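Local structure of phosphoacetylglucosamine mutase (Aspergillus lentulus, 5O9X) at residues A[47-52]-A[78-83]; A[85-90]-A[166-171]. The protein catalyses the interconversion of N-acetylglucosamine 6-phosphate and N-acetylglucosamine 1-phosphate, a step on the route to UDP-N-acetylglucosamine. The protein carries 1 engineered substitution. All coordinates share one frame; numbering follows the deposited sequence.

Contact 1: residues A[47-52]-A[78-83]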
loop_
_atom_site.group_PDB
_atom_site.type_symbol
_atom_site.label_atom_id
_atom_site.label_comp_id
_atom_site.label_asym_id
_atom_site.label_seq_id
_atom_site.Cartn_x
_atom_site.Cartn_y
_atom_site.Cartn_z
ATOM N N GLY A 47 -2.085 -1.393 21.408
ATOM C CA GLY A 47 -1.766 -0.164 22.176
ATOM C C GLY A 47 -0.551 -0.464 23.102
ATOM O O GLY A 47 0.388 0.310 23.213
ATOM N N LEU A 48 -0.601 -1.605 23.752
ATOM C CA LEU A 48 0.565 -2.096 24.542
ATOM C C LEU A 48 1.863 -2.198 23.743
ATOM O O LEU A 48 2.898 -1.644 24.169
ATOM C CB LEU A 48 0.157 -3.426 25.165
ATOM C CG LEU A 48 -0.596 -3.379 26.504
ATOM C CD1 LEU A 48 -1.546 -2.232 26.770
ATOM C CD2 LEU A 48 -1.251 -4.716 26.781
ATOM N N LEU A 49 1.809 -2.840 22.573
ATOM C CA LEU A 49 2.964 -2.952 21.684
ATOM C C LEU A 49 3.514 -1.597 21.198
ATOM O O LEU A 49 4.728 -1.401 21.212
ATOM C CB LEU A 49 2.640 -3.836 20.499
ATOM C CG LEU A 49 3.960 -4.156 19.774
ATOM C CD1 LEU A 49 4.821 -5.157 20.536
ATOM C CD2 LEU A 49 3.686 -4.666 18.406
ATOM N N ALA A 50 2.617 -0.688 20.777
ATOM C CA ALA A 50 3.015 0.636 20.330
ATOM C C ALA A 50 3.788 1.349 21.450
ATOM O O ALA A 50 4.741 2.059 21.156
ATOM C CB ALA A 50 1.786 1.504 19.897
ATOM N N THR A 51 3.337 1.204 22.680
ATOM C CA THR A 51 4.028 1.849 23.848
ATOM C C THR A 51 5.488 1.280 23.954
ATOM O O THR A 51 6.462 2.036 24.006
ATOM C CB THR A 51 3.298 1.587 25.184
ATOM O OG1 THR A 51 1.997 2.178 25.180
ATOM C CG2 THR A 51 4.083 2.218 26.384
ATOM N N LEU A 52 5.607 -0.049 23.906
ATOM C CA LEU A 52 6.912 -0.694 23.969
ATOM C C LEU A 52 7.806 -0.293 22.821
ATOM O O LEU A 52 9.035 -0.122 23.019
ATOM C CB LEU A 52 6.782 -2.227 24.020
ATOM C CG LEU A 52 6.124 -2.774 25.312
ATOM C CD1 LEU A 52 6.156 -4.290 25.287
ATOM C CD2 LEU A 52 6.793 -2.277 26.611
ATOM N N VAL A 78 -5.668 -3.133 12.245
ATOM C CA VAL A 78 -4.765 -2.154 12.907
ATOM C C VAL A 78 -3.384 -2.424 12.433
ATOM O O VAL A 78 -2.877 -3.555 12.664
ATOM C CB VAL A 78 -4.690 -2.297 14.460
ATOM C CG1 VAL A 78 -4.320 -0.997 15.077
ATOM C CG2 VAL A 78 -5.973 -2.730 15.064
ATOM N N LYS A 79 -2.847 -1.408 11.737
ATOM C CA LYS A 79 -1.456 -1.320 11.223
ATOM C C LYS A 79 -0.469 -0.467 12.042
ATOM O O LYS A 79 -0.754 0.729 12.296
ATOM C CB LYS A 79 -1.519 -0.652 9.873
ATOM C CG LYS A 79 -0.382 -1.176 9.042
ATOM C CD LYS A 79 -0.436 -0.684 7.629
ATOM C CE LYS A 79 0.131 0.709 7.551
ATOM N NZ LYS A 79 0.192 1.040 6.108
ATOM N N LEU A 80 0.686 -1.030 12.420
ATOM C CA LEU A 80 1.728 -0.211 13.078
ATOM C C LEU A 80 2.719 0.517 12.109
ATOM O O LEU A 80 3.123 -0.021 11.073
ATOM C CB LEU A 80 2.436 -0.995 14.152
ATOM C CG LEU A 80 1.414 -1.283 15.251
ATOM C CD1 LEU A 80 1.164 -2.794 15.348
ATOM C CD2 LEU A 80 1.960 -0.690 16.535
ATOM N N VAL A 81 3.101 1.726 12.481
ATOM C CA VAL A 81 3.969 2.596 11.670
ATOM C C VAL A 81 5.203 2.971 12.513
ATOM O O VAL A 81 5.069 3.582 13.546
ATOM C CB VAL A 81 3.263 3.905 11.181
ATOM C CG1 VAL A 81 4.204 4.694 10.219
ATOM C CG2 VAL A 81 1.961 3.552 10.459
ATOM N N ASP A 82 6.387 2.641 12.007
ATOM C CA ASP A 82 7.671 2.918 12.706
ATOM C C ASP A 82 8.081 4.379 12.417
ATOM O O ASP A 82 7.488 5.058 11.524
ATOM C CB ASP A 82 8.748 1.923 12.261
ATOM C CG ASP A 82 8.990 0.778 13.259
ATOM O OD1 ASP A 82 8.578 0.846 14.407
ATOM O OD2 ASP A 82 9.652 -0.232 12.903
ATOM N N PRO A 83 9.148 4.863 13.095
ATOM C CA PRO A 83 9.321 6.311 13.129
ATOM C C PRO A 83 9.519 7.023 11.803
ATOM O O PRO A 83 9.198 8.203 11.748
ATOM C CB PRO A 83 10.605 6.476 14.005
ATOM C CG PRO A 83 10.395 5.343 15.012
ATOM C CD PRO A 83 10.098 4.206 14.046
#
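L49 and A50, neighbours on one buried turn of helix 40-56, share a single partner on the strand, L80, whose two methyl groups are divided between them. L49 comes first along the helix. Its CA-CB bond is directed at the strand, and with CG anti to the backbone N (chi1 -168°) the branched end lies so that CD2 comes 4.4 Å from L80 CD1. This is a loose methyl-to-methyl approach, and the leucine also serves a second neighbour: it packs on W92, Y95, A96 and L99 of helix 91-101. A long, branched aliphatic chain suits a position wedged between a strand and a second helix.

One residue on, A50 offers only a methyl. Its CB lies 4.0 Å from L80 CD2, and the same L80 methyl is 4.2 Å from A50 CA, resting partly against the helix backbone itself. The small alanine lets the chains come near, with A50 CA and L80 CA 7.4 Å apart, while L80 spans the gap. With L80 CG anti to its own carbonyl carbon (chi1 -66°), the two branches part, CD1 going to L49 and CD2 to A50. No hydrogen bond crosses this contact, which is wholly apolar and buries 101 Å² in total.

The arrangement is a helix-on-sheet layer of the alpha/beta/alpha domain I. A50 also touches V64 on strand 61-66, so helix 40-56 lies over both strands. In the sheet, strand 75-81 runs antiparallel between strands 32-35 and 61-66, its backbone hydrogen-bonded at V78 to F32, at K79 to M65 and at V81 to G63. K79 and V81 pack instead on helix 164-176, leaving strand 75-81 sandwiched between helix 40-56 and helix 164-176.

Contact 2: residues A[85-90]-A[166-171]; sequences GEMLEA and QLHYVV
Where the loop following strand 75-81 passes helix 164-176 in the alpha/beta/alpha domain I, G85 and M87 both approach the imidazole of H168 at its edge. G85 O lies near the ring plane, but its modelled approach to CD2 is too short to be trusted, and its 3.5 Å separation from H168 NE2 has a poor angle for a hydrogen bond. Glycine fits here because phi is positive (99°), a conformation in which a CB would press on the preceding carbonyl oxygen.

M87 starts its side chain away from the helix, yet SD ends 4.3 Å from H168 NE2. The sulfur is 5.4 Å from the ring centroid and 87° off the ring normal, a Met-aromatic contact at the edge and not over a face. The ring is tethered at its other nitrogen: ND1 is hydrogen-bonded to T164 O, one turn back in the same helix. H168 also packs on K79 and V81 of strand 75-81, so its ring lies between helix and sheet. The side chain of M87 is about 6 Å from the bound glucose 1,6-bisphosphate; the contact thus joins a loop passing near the ligand to a sheet-covering helix, as befits an alpha/beta/alpha phosphohexomutase domain.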
loop_
_atom_site.group_PDB
_atom_site.type_symbol
_atom_site.label_atom_id
_atom_site.label_comp_id
_atom_site.label_asym_id
_atom_site.label_seq_id
_atom_site.Cartn_x
_atom_site.Cartn_y
_atom_site.Cartn_z
ATOM N N GLY A 85 8.170 6.200 8.933
ATOM C CA GLY A 85 7.026 5.981 8.034
ATOM C C GLY A 85 6.973 4.577 7.487
ATOM O O GLY A 85 6.024 4.240 6.804
ATOM N N GLU A 86 7.977 3.744 7.771
ATOM C CA GLU A 86 7.953 2.391 7.278
ATOM C C GLU A 86 7.023 1.495 8.134
ATOM O O GLU A 86 6.671 1.830 9.256
ATOM C CB GLU A 86 9.377 1.814 7.100
ATOM C CG GLU A 86 10.110 1.383 8.381
ATOM C CD GLU A 86 10.866 2.524 9.111
ATOM O OE1 GLU A 86 10.653 3.702 8.780
ATOM O OE2 GLU A 86 11.686 2.236 10.040
ATOM N N MET A 87 6.658 0.338 7.579
ATOM C CA MET A 87 5.954 -0.679 8.317
ATOM C C MET A 87 6.772 -1.157 9.488
ATOM O O MET A 87 8.003 -1.330 9.391
ATOM C CB MET A 87 5.656 -1.891 7.445
ATOM C CG MET A 87 4.764 -1.589 6.232
ATOM S SD MET A 87 3.168 -1.014 6.789
ATOM C CE MET A 87 2.501 -2.672 7.102
ATOM N N LEU A 88 6.060 -1.422 10.574
ATOM C CA LEU A 88 6.633 -1.970 11.802
ATOM C C LEU A 88 7.655 -3.024 11.443
ATOM O O LEU A 88 7.345 -3.991 10.714
ATOM C CB LEU A 88 5.525 -2.606 12.700
ATOM C CG LEU A 88 6.039 -3.456 13.878
ATOM C CD1 LEU A 88 6.706 -2.497 14.878
ATOM C CD2 LEU A 88 4.935 -4.301 14.523
ATOM N N GLU A 89 8.880 -2.840 11.949
ATOM C CA GLU A 89 9.987 -3.808 11.738
ATOM C C GLU A 89 9.515 -5.288 11.843
ATOM O O GLU A 89 8.857 -5.677 12.838
ATOM C CB GLU A 89 11.019 -3.549 12.840
ATOM C CG GLU A 89 12.313 -4.346 12.730
ATOM C CD GLU A 89 13.354 -3.775 13.663
ATOM O OE1 GLU A 89 13.351 -4.128 14.863
ATOM O OE2 GLU A 89 14.144 -2.926 13.199
ATOM N N ALA A 90 9.876 -6.128 10.880
ATOM C CA ALA A 90 9.371 -7.541 10.856
ATOM C C ALA A 90 9.471 -8.381 12.162
ATOM O O ALA A 90 8.547 -9.123 12.504
ATOM C CB ALA A 90 10.021 -8.281 9.713
ATOM N N GLN A 166 -1.578 9.644 4.828
ATOM C CA GLN A 166 -1.541 10.855 5.749
ATOM C C GLN A 166 -0.979 10.514 7.118
ATOM O O GLN A 166 -0.133 11.287 7.644
ATOM C CB GLN A 166 -2.887 11.524 5.903
ATOM C CG GLN A 166 -3.218 12.326 4.660
ATOM C CD GLN A 166 -4.621 12.934 4.762
ATOM O OE1 GLN A 166 -5.557 12.371 5.424
ATOM N NE2 GLN A 166 -4.781 14.092 4.126
ATOM N N LEU A 167 -1.447 9.405 7.703
ATOM C CA LEU A 167 -0.922 8.989 9.005
ATOM C C LEU A 167 0.622 8.691 8.921
ATOM O O LEU A 167 1.391 9.165 9.760
ATOM C CB LEU A 167 -1.806 7.821 9.613
ATOM C CG LEU A 167 -1.116 7.569 10.940
ATOM C CD1 LEU A 167 -1.404 8.492 12.125
ATOM C CD2 LEU A 167 -0.903 6.126 11.262
ATOM N N HIS A 168 1.085 7.875 7.935
ATOM C CA HIS A 168 2.550 7.665 7.767
ATOM C C HIS A 168 3.351 8.989 7.623
ATOM O O HIS A 168 4.481 9.165 8.185
ATOM C CB HIS A 168 2.760 6.869 6.476
ATOM C CG HIS A 168 2.544 5.407 6.628
ATOM N ND1 HIS A 168 1.295 4.847 6.764
ATOM C CD2 HIS A 168 3.434 4.377 6.676
ATOM C CE1 HIS A 168 1.419 3.528 6.809
ATOM N NE2 HIS A 168 2.708 3.224 6.803
ATOM N N TYR A 169 2.798 9.913 6.847
ATOM C CA TYR A 169 3.365 11.277 6.678
ATOM C C TYR A 169 3.501 12.003 8.024
ATOM O O TYR A 169 4.569 12.559 8.309
ATOM C CB TYR A 169 2.516 12.127 5.655
ATOM C CG TYR A 169 2.780 13.580 5.737
ATOM C CD1 TYR A 169 3.796 14.185 4.886
ATOM C CD2 TYR A 169 2.106 14.394 6.650
ATOM C CE1 TYR A 169 4.049 15.555 4.952
ATOM C CE2 TYR A 169 2.394 15.758 6.728
ATOM C CZ TYR A 169 3.364 16.327 5.897
ATOM O OH TYR A 169 3.646 17.711 5.990
ATOM N N VAL A 170 2.451 11.967 8.857
ATOM C CA VAL A 170 2.430 12.637 10.181
ATOM C C VAL A 170 3.525 12.052 11.102
ATOM O O VAL A 170 4.226 12.815 11.770
ATOM C CB VAL A 170 1.055 12.541 10.889
ATOM C CG1 VAL A 170 1.116 13.038 12.340
ATOM C CG2 VAL A 170 0.036 13.383 10.138
ATOM N N VAL A 171 3.621 10.726 11.159
ATOM C CA VAL A 171 4.660 10.021 11.946
ATOM C C VAL A 171 6.090 10.517 11.549
ATOM O O VAL A 171 6.832 10.961 12.426
ATOM C CB VAL A 171 4.581 8.484 11.801
ATOM C CG1 VAL A 171 5.773 7.847 12.589
ATOM C CG2 VAL A 171 3.204 7.987 12.391
#

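From the N terminus, helix 40-56 leads through strand 61-66 to strand 75-81, and contact 1 closes that loop of 25 intervening residues. The chain enters 85-90 almost at once, but contact 2 is completed only 75 residues later, after strands 127-132 and 155-161, in helix 164-176. The two closures therefore follow in series, neither nesting nor crossing. Their centres are 10 Å apart, and they are joined directly: L88 N lies 3.3 Å from L80 O and E89 N 2.9 Å from D82 OD2, both probable hydrogen bonds. Together they tie helix 40-56, strand 75-81, the loop after it and helix 164-176 together within domain I.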